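Local atomic coordinates of hydrazine synthase alpha subunit (Candidatus Kuenenia stuttgartiensis, PDB entry 5C2V), a protein that catalyses, as part of the hydrazine synthase complex, the condensation of hydroxylamine with ammonia to give hydrazine, using bound c-type heme. Residues D[115-119]-D[189-193]; D[131-136]-D[393-397]; D[424-428]-D[633-638]; D[475-479]-D[777-781]; D[479-483]-D[682-686]. The contacts are given in a common frame with arbitrary orientation. Residue numbers count along the deposited sequence, not the author numbering.

Contact 1: residues D[115-119]-D[189-193]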
# COMPACT_ATOMS: atom_id res chain seq x y z
N LEU D 115 -4.91 -18.98 47.53
CA LEU D 115 -4.70 -19.40 46.15
C LEU D 115 -5.85 -20.27 45.65
O LEU D 115 -6.14 -21.32 46.22
CB LEU D 115 -3.37 -20.14 46.02
CG LEU D 115 -2.79 -20.45 44.63
CD1 LEU D 115 -3.29 -21.79 44.11
CD2 LEU D 115 -3.11 -19.33 43.65
N ARG D 116 -6.50 -19.83 44.57
CA ARG D 116 -7.64 -20.56 44.00
C ARG D 116 -7.48 -20.75 42.49
O ARG D 116 -7.00 -19.86 41.79
CB ARG D 116 -8.94 -19.82 44.30
CG ARG D 116 -10.19 -20.54 43.81
CD ARG D 116 -11.43 -19.66 43.91
NE ARG D 116 -12.59 -20.30 43.30
CZ ARG D 116 -13.75 -19.68 43.07
NH1 ARG D 116 -13.90 -18.41 43.41
NH2 ARG D 116 -14.75 -20.34 42.50
N GLN D 117 -7.90 -21.91 41.99
CA GLN D 117 -7.78 -22.24 40.57
C GLN D 117 -9.08 -21.98 39.80
O GLN D 117 -10.10 -22.62 40.05
CB GLN D 117 -7.38 -23.71 40.40
CG GLN D 117 -7.15 -24.12 38.95
CD GLN D 117 -6.80 -25.59 38.82
OE1 GLN D 117 -6.49 -26.26 39.80
NE2 GLN D 117 -6.84 -26.09 37.59
N MET D 118 -9.02 -21.03 38.87
CA MET D 118 -10.20 -20.64 38.09
C MET D 118 -10.52 -21.53 36.89
O MET D 118 -11.69 -21.84 36.64
CB MET D 118 -10.03 -19.19 37.63
CG MET D 118 -9.78 -18.23 38.77
SD MET D 118 -10.88 -18.58 40.15
CE MET D 118 -12.43 -17.95 39.50
N THR D 119 -9.50 -21.93 36.13
CA THR D 119 -9.74 -22.65 34.88
C THR D 119 -9.04 -24.01 34.80
O THR D 119 -7.85 -24.13 35.07
CB THR D 119 -9.28 -21.82 33.66
OG1 THR D 119 -7.93 -21.36 33.86
CG2 THR D 119 -10.19 -20.62 33.46
N ARG D 189 -15.94 -15.47 28.98
CA ARG D 189 -16.46 -14.92 30.23
C ARG D 189 -16.57 -16.05 31.25
O ARG D 189 -16.93 -17.18 30.91
CB ARG D 189 -17.80 -14.22 30.02
CG ARG D 189 -18.96 -15.13 29.62
CD ARG D 189 -20.26 -14.35 29.61
NE ARG D 189 -21.38 -15.15 29.10
CZ ARG D 189 -22.63 -14.71 29.02
NH1 ARG D 189 -22.93 -13.48 29.42
NH2 ARG D 189 -23.59 -15.50 28.55
N LEU D 190 -16.26 -15.74 32.50
CA LEU D 190 -16.16 -16.76 33.54
C LEU D 190 -16.94 -16.38 34.79
O LEU D 190 -16.66 -15.35 35.42
CB LEU D 190 -14.69 -17.02 33.88
CG LEU D 190 -14.32 -18.02 34.98
CD1 LEU D 190 -13.02 -18.71 34.62
CD2 LEU D 190 -14.18 -17.34 36.33
N ASP D 191 -17.91 -17.21 35.15
CA ASP D 191 -18.63 -17.06 36.41
C ASP D 191 -17.81 -17.71 37.52
O ASP D 191 -17.50 -18.91 37.47
CB ASP D 191 -20.02 -17.68 36.33
CG ASP D 191 -20.95 -17.19 37.43
OD1 ASP D 191 -20.48 -17.01 38.57
OD2 ASP D 191 -22.15 -16.97 37.15
N THR D 192 -17.47 -16.90 38.51
CA THR D 192 -16.61 -17.31 39.62
C THR D 192 -17.37 -18.05 40.71
O THR D 192 -16.77 -18.73 41.54
CB THR D 192 -15.91 -16.09 40.25
OG1 THR D 192 -16.88 -15.24 40.86
CG2 THR D 192 -15.14 -15.31 39.21
N GLN D 193 -18.69 -17.91 40.72
CA GLN D 193 -19.50 -18.51 41.78
C GLN D 193 -20.08 -19.87 41.39
O GLN D 193 -20.78 -20.49 42.18
CB GLN D 193 -20.62 -17.56 42.20
CG GLN D 193 -20.11 -16.35 42.98
CD GLN D 193 -19.29 -16.73 44.20
OE1 GLN D 193 -19.46 -17.82 44.77
NE2 GLN D 193 -18.39 -15.85 44.61

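Contact 2: residues D[131-136]-D[393-397]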
# COMPACT_ATOMS: atom_id res chain seq x y z
N TYR D 131 -14.58 -8.14 35.59
CA TYR D 131 -15.69 -7.33 35.12
C TYR D 131 -16.83 -7.46 36.11
O TYR D 131 -17.35 -8.55 36.31
CB TYR D 131 -16.14 -7.77 33.73
CG TYR D 131 -17.24 -6.91 33.14
CD1 TYR D 131 -17.01 -5.59 32.79
CD2 TYR D 131 -18.51 -7.43 32.93
CE1 TYR D 131 -18.00 -4.81 32.25
CE2 TYR D 131 -19.52 -6.65 32.39
CZ TYR D 131 -19.26 -5.34 32.05
OH TYR D 131 -20.25 -4.56 31.51
N ALA D 132 -17.23 -6.36 36.72
CA ALA D 132 -18.18 -6.49 37.81
C ALA D 132 -19.59 -6.42 37.26
O ALA D 132 -20.07 -5.36 36.84
CB ALA D 132 -17.94 -5.40 38.84
N ALA D 133 -20.25 -7.57 37.27
CA ALA D 133 -21.57 -7.74 36.67
C ALA D 133 -22.58 -8.09 37.75
O ALA D 133 -22.57 -9.20 38.28
CB ALA D 133 -21.53 -8.81 35.60
N GLY D 134 -23.47 -7.15 38.05
CA GLY D 134 -24.38 -7.31 39.16
C GLY D 134 -23.67 -7.15 40.48
O GLY D 134 -24.25 -7.36 41.55
N SER D 135 -22.38 -6.80 40.42
CA SER D 135 -21.60 -6.49 41.61
C SER D 135 -21.04 -5.08 41.52
O SER D 135 -20.15 -4.81 40.72
CB SER D 135 -20.46 -7.50 41.79
OG SER D 135 -20.90 -8.82 41.52
N ILE D 136 -21.55 -4.18 42.35
CA ILE D 136 -21.04 -2.82 42.39
C ILE D 136 -20.57 -2.56 43.81
O ILE D 136 -19.39 -2.27 44.04
CB ILE D 136 -22.10 -1.79 41.95
CG1 ILE D 136 -22.48 -2.03 40.49
CG2 ILE D 136 -21.58 -0.38 42.13
CD1 ILE D 136 -21.30 -2.03 39.54
N LYS D 393 -15.63 0.87 39.41
CA LYS D 393 -16.25 -0.18 38.62
C LYS D 393 -17.04 0.38 37.44
O LYS D 393 -17.85 1.29 37.61
CB LYS D 393 -17.17 -1.04 39.49
CG LYS D 393 -16.43 -1.91 40.49
CD LYS D 393 -17.40 -2.61 41.43
CE LYS D 393 -16.66 -3.41 42.49
NZ LYS D 393 -17.50 -4.52 43.02
N PRO D 394 -16.78 -0.15 36.24
CA PRO D 394 -17.53 0.23 35.03
C PRO D 394 -18.94 -0.34 35.06
O PRO D 394 -19.22 -1.29 35.79
CB PRO D 394 -16.71 -0.40 33.89
CG PRO D 394 -15.38 -0.73 34.49
CD PRO D 394 -15.66 -1.05 35.92
N ARG D 395 -19.83 0.25 34.26
CA ARG D 395 -21.21 -0.19 34.17
C ARG D 395 -21.29 -1.62 33.64
O ARG D 395 -20.49 -2.02 32.79
CB ARG D 395 -22.00 0.75 33.27
CG ARG D 395 -21.78 2.22 33.60
CD ARG D 395 -22.14 3.13 32.44
NE ARG D 395 -21.77 4.51 32.72
CZ ARG D 395 -22.46 5.57 32.31
NH1 ARG D 395 -23.56 5.41 31.60
NH2 ARG D 395 -22.05 6.79 32.62
N TRP D 396 -22.24 -2.40 34.14
CA TRP D 396 -22.45 -3.74 33.62
C TRP D 396 -23.70 -3.78 32.75
O TRP D 396 -24.79 -3.39 33.17
CB TRP D 396 -22.53 -4.77 34.76
CG TRP D 396 -23.74 -4.66 35.64
CD1 TRP D 396 -23.90 -3.83 36.71
CD2 TRP D 396 -24.94 -5.44 35.56
NE1 TRP D 396 -25.13 -4.03 37.29
CE2 TRP D 396 -25.79 -5.01 36.60
CE3 TRP D 396 -25.38 -6.45 34.70
CZ2 TRP D 396 -27.05 -5.56 36.80
CZ3 TRP D 396 -26.63 -7.00 34.90
CH2 TRP D 396 -27.46 -6.55 35.94
N ILE D 397 -23.52 -4.25 31.52
CA ILE D 397 -24.58 -4.25 30.52
C ILE D 397 -25.42 -5.52 30.60
O ILE D 397 -24.90 -6.60 30.86
CB ILE D 397 -24.00 -4.10 29.10
CG1 ILE D 397 -22.96 -2.98 29.06
CG2 ILE D 397 -25.10 -3.85 28.08
CD1 ILE D 397 -23.51 -1.62 29.45

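Contact 3: residues D[424-428]-D[633-638]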
# COMPACT_ATOMS: atom_id res chain seq x y z
N TYR D 424 -34.15 -27.81 18.82
CA TYR D 424 -33.40 -27.34 17.66
C TYR D 424 -32.06 -28.06 17.55
O TYR D 424 -31.41 -28.31 18.56
CB TYR D 424 -33.18 -25.83 17.71
CG TYR D 424 -34.40 -25.03 17.33
CD1 TYR D 424 -34.77 -24.89 15.99
CD2 TYR D 424 -35.18 -24.40 18.28
CE1 TYR D 424 -35.87 -24.16 15.63
CE2 TYR D 424 -36.29 -23.66 17.93
CZ TYR D 424 -36.64 -23.55 16.60
OH TYR D 424 -37.74 -22.82 16.23
N PRO D 425 -31.65 -28.40 16.31
CA PRO D 425 -30.37 -29.07 16.06
C PRO D 425 -29.18 -28.25 16.54
O PRO D 425 -28.17 -28.82 16.97
CB PRO D 425 -30.35 -29.22 14.53
CG PRO D 425 -31.78 -29.14 14.12
CD PRO D 425 -32.42 -28.19 15.08
N HIS D 426 -29.31 -26.93 16.47
CA HIS D 426 -28.24 -26.03 16.88
C HIS D 426 -28.82 -24.70 17.33
O HIS D 426 -29.92 -24.33 16.91
CB HIS D 426 -27.25 -25.82 15.73
CG HIS D 426 -25.91 -25.32 16.16
ND1 HIS D 426 -25.68 -24.01 16.52
CD2 HIS D 426 -24.71 -25.95 16.27
CE1 HIS D 426 -24.41 -23.85 16.84
NE2 HIS D 426 -23.80 -25.02 16.70
N SER D 427 -28.10 -23.99 18.19
CA SER D 427 -28.50 -22.65 18.60
C SER D 427 -28.51 -21.73 17.40
O SER D 427 -27.68 -21.87 16.50
CB SER D 427 -27.57 -22.12 19.69
OG SER D 427 -26.22 -22.12 19.25
N TRP D 428 -29.45 -20.78 17.36
CA TRP D 428 -29.56 -19.90 16.21
C TRP D 428 -29.88 -18.45 16.58
O TRP D 428 -30.28 -18.16 17.71
CB TRP D 428 -30.61 -20.44 15.23
CG TRP D 428 -31.98 -20.62 15.82
CD1 TRP D 428 -32.40 -21.66 16.60
CD2 TRP D 428 -33.11 -19.76 15.64
NE1 TRP D 428 -33.73 -21.49 16.93
CE2 TRP D 428 -34.18 -20.33 16.35
CE3 TRP D 428 -33.32 -18.56 14.95
CZ2 TRP D 428 -35.44 -19.74 16.40
CZ3 TRP D 428 -34.57 -17.98 15.00
CH2 TRP D 428 -35.62 -18.57 15.71
N VAL D 633 -37.37 -24.85 9.54
CA VAL D 633 -36.04 -24.82 10.14
C VAL D 633 -35.01 -25.45 9.22
O VAL D 633 -35.04 -26.66 8.99
CB VAL D 633 -36.03 -25.56 11.49
CG1 VAL D 633 -34.65 -25.50 12.12
CG2 VAL D 633 -37.07 -24.96 12.42
N GLU D 634 -34.10 -24.64 8.70
CA GLU D 634 -33.13 -25.13 7.72
C GLU D 634 -31.70 -24.71 8.03
O GLU D 634 -31.45 -23.57 8.42
CB GLU D 634 -33.52 -24.66 6.31
CG GLU D 634 -32.57 -25.12 5.22
CD GLU D 634 -33.12 -24.88 3.82
OE1 GLU D 634 -32.67 -25.57 2.89
OE2 GLU D 634 -34.00 -24.01 3.67
N GLY D 635 -30.77 -25.64 7.85
CA GLY D 635 -29.35 -25.34 7.94
C GLY D 635 -28.79 -25.30 9.35
O GLY D 635 -27.78 -24.64 9.59
N LEU D 636 -29.44 -25.98 10.28
CA LEU D 636 -28.94 -26.04 11.65
C LEU D 636 -28.14 -27.30 11.95
O LEU D 636 -27.60 -27.45 13.05
CB LEU D 636 -30.10 -25.90 12.65
CG LEU D 636 -30.83 -24.56 12.63
CD1 LEU D 636 -31.69 -24.40 13.88
CD2 LEU D 636 -29.84 -23.41 12.51
N THR D 637 -28.06 -28.21 10.99
CA THR D 637 -27.30 -29.44 11.21
C THR D 637 -25.88 -29.30 10.66
O THR D 637 -25.68 -29.23 9.45
CB THR D 637 -27.99 -30.65 10.55
OG1 THR D 637 -29.39 -30.63 10.84
CG2 THR D 637 -27.39 -31.95 11.07
N LEU D 638 -24.91 -29.28 11.57
CA LEU D 638 -23.51 -29.09 11.19
C LEU D 638 -22.99 -30.25 10.36
O LEU D 638 -22.12 -30.08 9.51
CB LEU D 638 -22.64 -28.91 12.44
CG LEU D 638 -22.86 -27.64 13.26
CD1 LEU D 638 -21.94 -27.61 14.47
CD2 LEU D 638 -22.64 -26.40 12.39

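Contact 4: residues D[475-479]-D[777-781]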
# COMPACT_ATOMS: atom_id res chain seq x y z
N SER D 475 0.23 -35.28 10.73
CA SER D 475 1.17 -34.41 10.03
C SER D 475 1.60 -34.97 8.68
O SER D 475 2.26 -34.29 7.90
CB SER D 475 2.40 -34.14 10.90
OG SER D 475 3.07 -35.34 11.22
N THR D 476 1.25 -36.23 8.42
CA THR D 476 1.59 -36.84 7.14
C THR D 476 0.54 -36.52 6.07
O THR D 476 0.78 -36.70 4.88
CB THR D 476 1.73 -38.37 7.27
OG1 THR D 476 0.45 -38.96 7.52
CG2 THR D 476 2.69 -38.72 8.41
N ARG D 477 -0.62 -36.04 6.51
CA ARG D 477 -1.69 -35.66 5.59
C ARG D 477 -1.78 -34.15 5.32
O ARG D 477 -2.61 -33.72 4.52
CB ARG D 477 -3.03 -36.16 6.12
CG ARG D 477 -3.19 -37.67 6.07
CD ARG D 477 -3.45 -38.16 4.66
NE ARG D 477 -4.77 -37.76 4.18
CZ ARG D 477 -5.28 -38.09 3.00
NH1 ARG D 477 -4.58 -38.84 2.16
NH2 ARG D 477 -6.49 -37.68 2.66
N PHE D 478 -0.94 -33.35 5.97
CA PHE D 478 -1.05 -31.90 5.85
C PHE D 478 0.31 -31.20 5.71
O PHE D 478 1.25 -31.50 6.45
CB PHE D 478 -1.81 -31.32 7.04
CG PHE D 478 -1.90 -29.82 7.05
CD1 PHE D 478 -2.75 -29.16 6.18
CD2 PHE D 478 -1.14 -29.07 7.93
CE1 PHE D 478 -2.84 -27.78 6.18
CE2 PHE D 478 -1.22 -27.69 7.94
CZ PHE D 478 -2.07 -27.04 7.06
N ARG D 479 0.38 -30.27 4.77
CA ARG D 479 1.62 -29.53 4.51
C ARG D 479 1.34 -28.05 4.27
O ARG D 479 0.43 -27.69 3.52
CB ARG D 479 2.35 -30.13 3.31
CG ARG D 479 3.68 -29.46 2.99
CD ARG D 479 4.66 -29.63 4.14
NE ARG D 479 5.87 -28.83 3.95
CZ ARG D 479 6.96 -29.26 3.32
NH1 ARG D 479 6.99 -30.49 2.82
NH2 ARG D 479 8.01 -28.47 3.19
N PRO D 777 -8.13 -37.63 -2.70
CA PRO D 777 -6.71 -37.45 -3.05
C PRO D 777 -6.08 -36.18 -2.47
O PRO D 777 -6.71 -35.13 -2.46
CB PRO D 777 -6.74 -37.37 -4.58
CG PRO D 777 -7.91 -38.20 -4.96
CD PRO D 777 -8.94 -37.97 -3.89
N GLY D 778 -4.85 -36.30 -1.99
CA GLY D 778 -4.15 -35.18 -1.39
C GLY D 778 -2.75 -35.52 -0.91
O GLY D 778 -2.26 -36.63 -1.13
N TYR D 779 -2.11 -34.55 -0.26
CA TYR D 779 -0.74 -34.69 0.24
C TYR D 779 -0.57 -35.87 1.18
O TYR D 779 -1.31 -36.02 2.15
CB TYR D 779 -0.32 -33.39 0.94
CG TYR D 779 1.04 -33.45 1.61
CD1 TYR D 779 2.20 -33.20 0.89
CD2 TYR D 779 1.15 -33.73 2.96
CE1 TYR D 779 3.44 -33.24 1.50
CE2 TYR D 779 2.39 -33.77 3.58
CZ TYR D 779 3.53 -33.52 2.85
OH TYR D 779 4.76 -33.56 3.46
N LEU D 780 0.41 -36.72 0.89
CA LEU D 780 0.72 -37.86 1.75
C LEU D 780 2.22 -38.15 1.81
O LEU D 780 2.90 -38.17 0.78
CB LEU D 780 -0.03 -39.10 1.27
CG LEU D 780 0.23 -40.41 2.02
CD1 LEU D 780 -0.06 -40.25 3.50
CD2 LEU D 780 -0.59 -41.54 1.42
N VAL D 781 2.73 -38.37 3.02
CA VAL D 781 4.10 -38.81 3.21
C VAL D 781 4.17 -39.90 4.28
O VAL D 781 4.85 -40.91 4.11
CB VAL D 781 5.04 -37.65 3.63
CG1 VAL D 781 5.19 -36.65 2.49
CG2 VAL D 781 4.53 -36.98 4.89
O HOH W 1 -3.67 -35.15 2.69

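Contact 5: residues D[479-483]-D[682-686]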
# COMPACT_ATOMS: atom_id res chain seq x y z
N ARG D 479 0.38 -30.27 4.77
CA ARG D 479 1.62 -29.53 4.51
C ARG D 479 1.34 -28.05 4.27
O ARG D 479 0.43 -27.69 3.52
CB ARG D 479 2.35 -30.13 3.31
CG ARG D 479 3.68 -29.46 2.99
CD ARG D 479 4.66 -29.63 4.14
NE ARG D 479 5.87 -28.83 3.95
CZ ARG D 479 6.96 -29.26 3.32
NH1 ARG D 479 6.99 -30.49 2.82
NH2 ARG D 479 8.01 -28.47 3.19
N VAL D 480 2.14 -27.19 4.91
CA VAL D 480 2.01 -25.74 4.73
C VAL D 480 2.93 -25.25 3.62
O VAL D 480 4.11 -25.61 3.57
CB VAL D 480 2.34 -24.99 6.04
CG1 VAL D 480 2.25 -23.49 5.83
CG2 VAL D 480 1.41 -25.43 7.16
N GLY D 481 2.39 -24.42 2.73
CA GLY D 481 3.17 -23.84 1.65
C GLY D 481 3.24 -24.73 0.42
O GLY D 481 4.16 -24.62 -0.38
N ALA D 482 2.25 -25.60 0.28
CA ALA D 482 2.19 -26.50 -0.87
C ALA D 482 1.85 -25.73 -2.14
O ALA D 482 2.18 -26.16 -3.25
CB ALA D 482 1.18 -27.61 -0.63
N GLY D 483 1.18 -24.60 -1.98
CA GLY D 483 0.76 -23.78 -3.10
C GLY D 483 1.55 -22.50 -3.29
O GLY D 483 1.06 -21.56 -3.91
N ILE D 682 6.94 -31.03 -3.83
CA ILE D 682 5.70 -31.17 -3.07
C ILE D 682 4.52 -31.48 -4.00
O ILE D 682 4.20 -30.69 -4.89
CB ILE D 682 5.38 -29.91 -2.26
CG1 ILE D 682 6.44 -29.68 -1.18
CG2 ILE D 682 4.01 -30.01 -1.62
CD1 ILE D 682 6.19 -28.46 -0.32
N ALA D 683 3.88 -32.62 -3.77
CA ALA D 683 2.71 -33.00 -4.55
C ALA D 683 1.45 -32.85 -3.72
O ALA D 683 1.21 -33.61 -2.78
CB ALA D 683 2.85 -34.43 -5.06
N ALA D 684 0.63 -31.86 -4.08
CA ALA D 684 -0.57 -31.52 -3.32
C ALA D 684 -1.82 -31.70 -4.17
O ALA D 684 -2.68 -32.52 -3.85
CB ALA D 684 -0.48 -30.09 -2.81
N TYR D 685 -1.89 -30.94 -5.26
CA TYR D 685 -3.07 -30.86 -6.10
C TYR D 685 -2.87 -31.49 -7.47
O TYR D 685 -1.77 -31.93 -7.80
CB TYR D 685 -3.49 -29.40 -6.27
CG TYR D 685 -3.23 -28.57 -5.04
CD1 TYR D 685 -4.07 -28.66 -3.95
CD2 TYR D 685 -2.17 -27.66 -4.99
CE1 TYR D 685 -3.86 -27.91 -2.83
CE2 TYR D 685 -1.96 -26.90 -3.86
CZ TYR D 685 -2.81 -27.03 -2.78
OH TYR D 685 -2.60 -26.27 -1.66
N SER D 686 -3.93 -31.51 -8.26
CA SER D 686 -3.88 -32.11 -9.59
C SER D 686 -3.41 -31.10 -10.64
O SER D 686 -3.05 -29.97 -10.31
CB SER D 686 -5.24 -32.67 -9.98
OG SER D 686 -6.23 -31.66 -10.00

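Contact 1: residues D[115-119]-D[189-193]
From Arg116, whose side chain is fully extended (t, t, t), the guanidinium reaches the opposite backbone: Arg116 NH2 donates to Thr192 O over 2.8 Å at 157°. NH2 is also bonded to Leu214 O, so this one nitrogen serves two carbonyls. The acceptor is held by an Asx turn, in which Gln193 N donates to Asp191 OD1 at 2.9 Å. The two segments belong to consecutive blades of the six-bladed beta-propeller: strand 116-117 is one edge strand of a four-stranded blade, and strand 186-191 lies in the sheet of the next. Met118 fills the gap between blades. Its CB points sideways, but the m, m, m rotamer brings CE to 3.7 Å from Leu190 CD2 and 3.8 Å from Thr192 CG2. Thr119 adds a methyl contact, with CG2 3.6 Å from Leu190 CD1, while its OG1 turns back to its own blade and bonds Ile105 N.

Contact 2: residues D[131-136]-D[393-397]
Lys393 opens the second segment with an extended side chain that runs over the first: its CD lies 3.8 Å from Ala132 CB, and NZ donates to Ile136 O at 3.1 Å. The ammonium end has further company in Trp86, with which it makes a cation-pi contact. Pro394 follows and gives up 34 Å² to the other segment. The CA-to-CB bond of Arg395 points away; its NH2 is hydrogen-bonded to Thr16 O of the same chain and to Ala54 O of the gamma subunit. Trp396 gives the largest share, 98 Å² covered. One face of its indole lies over the backbone at Gly134: CA is 3.9 Å from the centroid of the five-membered ring and 19° off the normal, a CH-pi contact, and Gly134 N comes to 3.4 Å from Trp396 CD2. Ala133 CB at 4.2 Å from Trp396 CB and Ile136 CD1 at 4.2 Å from Trp396 CD1 add to the apolar cover. At Ile397 the backbone N donates to Tyr131 OH (3.3 Å, 149°), a hydroxyl also bonded to Gly237 O. The gamma subunit packs against this contact, its Pro23 on Trp396. Topologically, 131-136 connects strands 124-131 and 139-146, both antiparallel to 154-171 in one propeller sheet, and 393-397 follows strand 381-387, which pairs with strand 31-37 and so closes the six-bladed ring.

Contact 3: residues D[424-428]-D[633-638]
Leu636 wedges its side chain (m, t) into the bend of residues 424-428, with 106 Å² covered. Its CD1 sits 3.8 Å from Tyr424 CD1 and 3.9 Å from Trp428 CD1, while its CB meets Pro425 CB at 3.8 Å. Beside it, Val633 CG2 approaches the edge of the Tyr424 ring, 3.5 Å from CE1, and at the other end Leu638 CD1 lies 3.7 Å from His426 CD2. The imidazole is oriented from its own segment, where His426 ND1 donates to Ser427 O at 2.9 Å and 178°. Leu522 of strand 517-522 touches His426, Leu636 and Leu638, extending the apolar patch. The contact thus fixes the segment leading into strand 428-433 against the cytochrome c-like region's loop ahead of helix 646-657. No hydrogen bond passes between the segments; even the close approach of His426 CB to Leu636 O, 3.2 Å, is carbon to oxygen. Cohesion here therefore rests mainly on van der Waals packing of apolar groups; 372 Å² of surface is buried, both sides summed.

Contact 4: residues D[475-479]-D[777-781]
This is an interdomain contact in which the C-terminal tail of the chain, which comes after helix 751-762, folds back onto a turn of the middle domain. Tyr779 is its centre, with 112 Å² covered. Its t rotamer at chi1 sets the ring against the turn, where the CB of Arg479 stands over one face, 3.5 Å from the centroid and 8° off the normal, a well-formed CH-pi contact. The Arg479 side chain then bends at chi2 (p), and its guanidinium has Tyr779 OH at its edge. Arg477 behaves otherwise: CA-to-CB points away, yet three successive m angles fold the chain back, placing CD 4.1 Å from Leu780 CD1 and letting NH2 form a weak bond to Tyr776 O. Thr476 (p) packs its CB 3.9 Å from Val781 CG2. Backbone polarity ties the rest together. Val781 N donates to Thr476 O (3.2 Å, 143°), and the same oxygen receives a CA-H...O contact from Leu780 CA at 3.3 Å. One ordered water bridges the two backbones, donating to Arg477 O and to Tyr779 O, at 2.6 Å from each.

Contact 5: residues D[479-483]-D[682-686]
Apolar contact dominates, and most of it gathers on one methyl group. Ala482 CB, pointing toward the other segment, lies 3.8 Å from Ile682 CG2 and 3.7 Å from Ala684 CB; the register agrees, with the CA atoms of Ala482 and Ala684 6.2 Å apart. Ile682 is the most covered residue, at 82 Å², and in its m, t rotamer it also extends CD1 to 4.3 Å from Gly481 O. A second kind of contact sets a charged group against an aliphatic one: Ile682 CD1 rests over one face of the Arg479 guanidinium, 3.8 Å from CZ, so the planar cation serves as a flat surface. The third kind involves the aromatic ring of Tyr685, whose OH is 4.1 Å from both Ala482 CB and Gly483 N, with Gly483 CA near the plane of the ring at its edge. No hydrogen bond crosses between the segments. Backbone bonds instead join Arg479 to Ser494 and Gly481 to Ser492, within the same middle-domain region. The second segment belongs to the cytochrome c region: its weakly bonded strand 682-683 pairs antiparallel with 678-679, Ser686 occupies the N-cap position of helix 687-692 and bonds Gln651 of helix 646-657, and Tyr685 meets Tyr689 on the former helix.

Contacts 1 and 2 interleave along the chain and lie in the propeller, their centres 17 Å apart without touching; both draw on the blade that holds strands 124-131 and 186-191. Contacts 4 and 5 form a second cluster on the far side of the chain's centre from contact 2, with centres about 51 Å apart for contacts 2 and 5. The centres of contacts 4 and 5 are 9 Å apart; the two share Arg479 and touch where Tyr779 CD1 meets Ala683 O at 3.8 Å. Contact 3 is separate from both clusters, its centre 31 Å from that of contact 1 and 32 Å from that of contact 4, and its segments alternate with those of contacts 4 and 5. Contacts 1 and 2 thus join propeller elements, while contacts 3 to 5 dock the C-terminal region onto earlier parts.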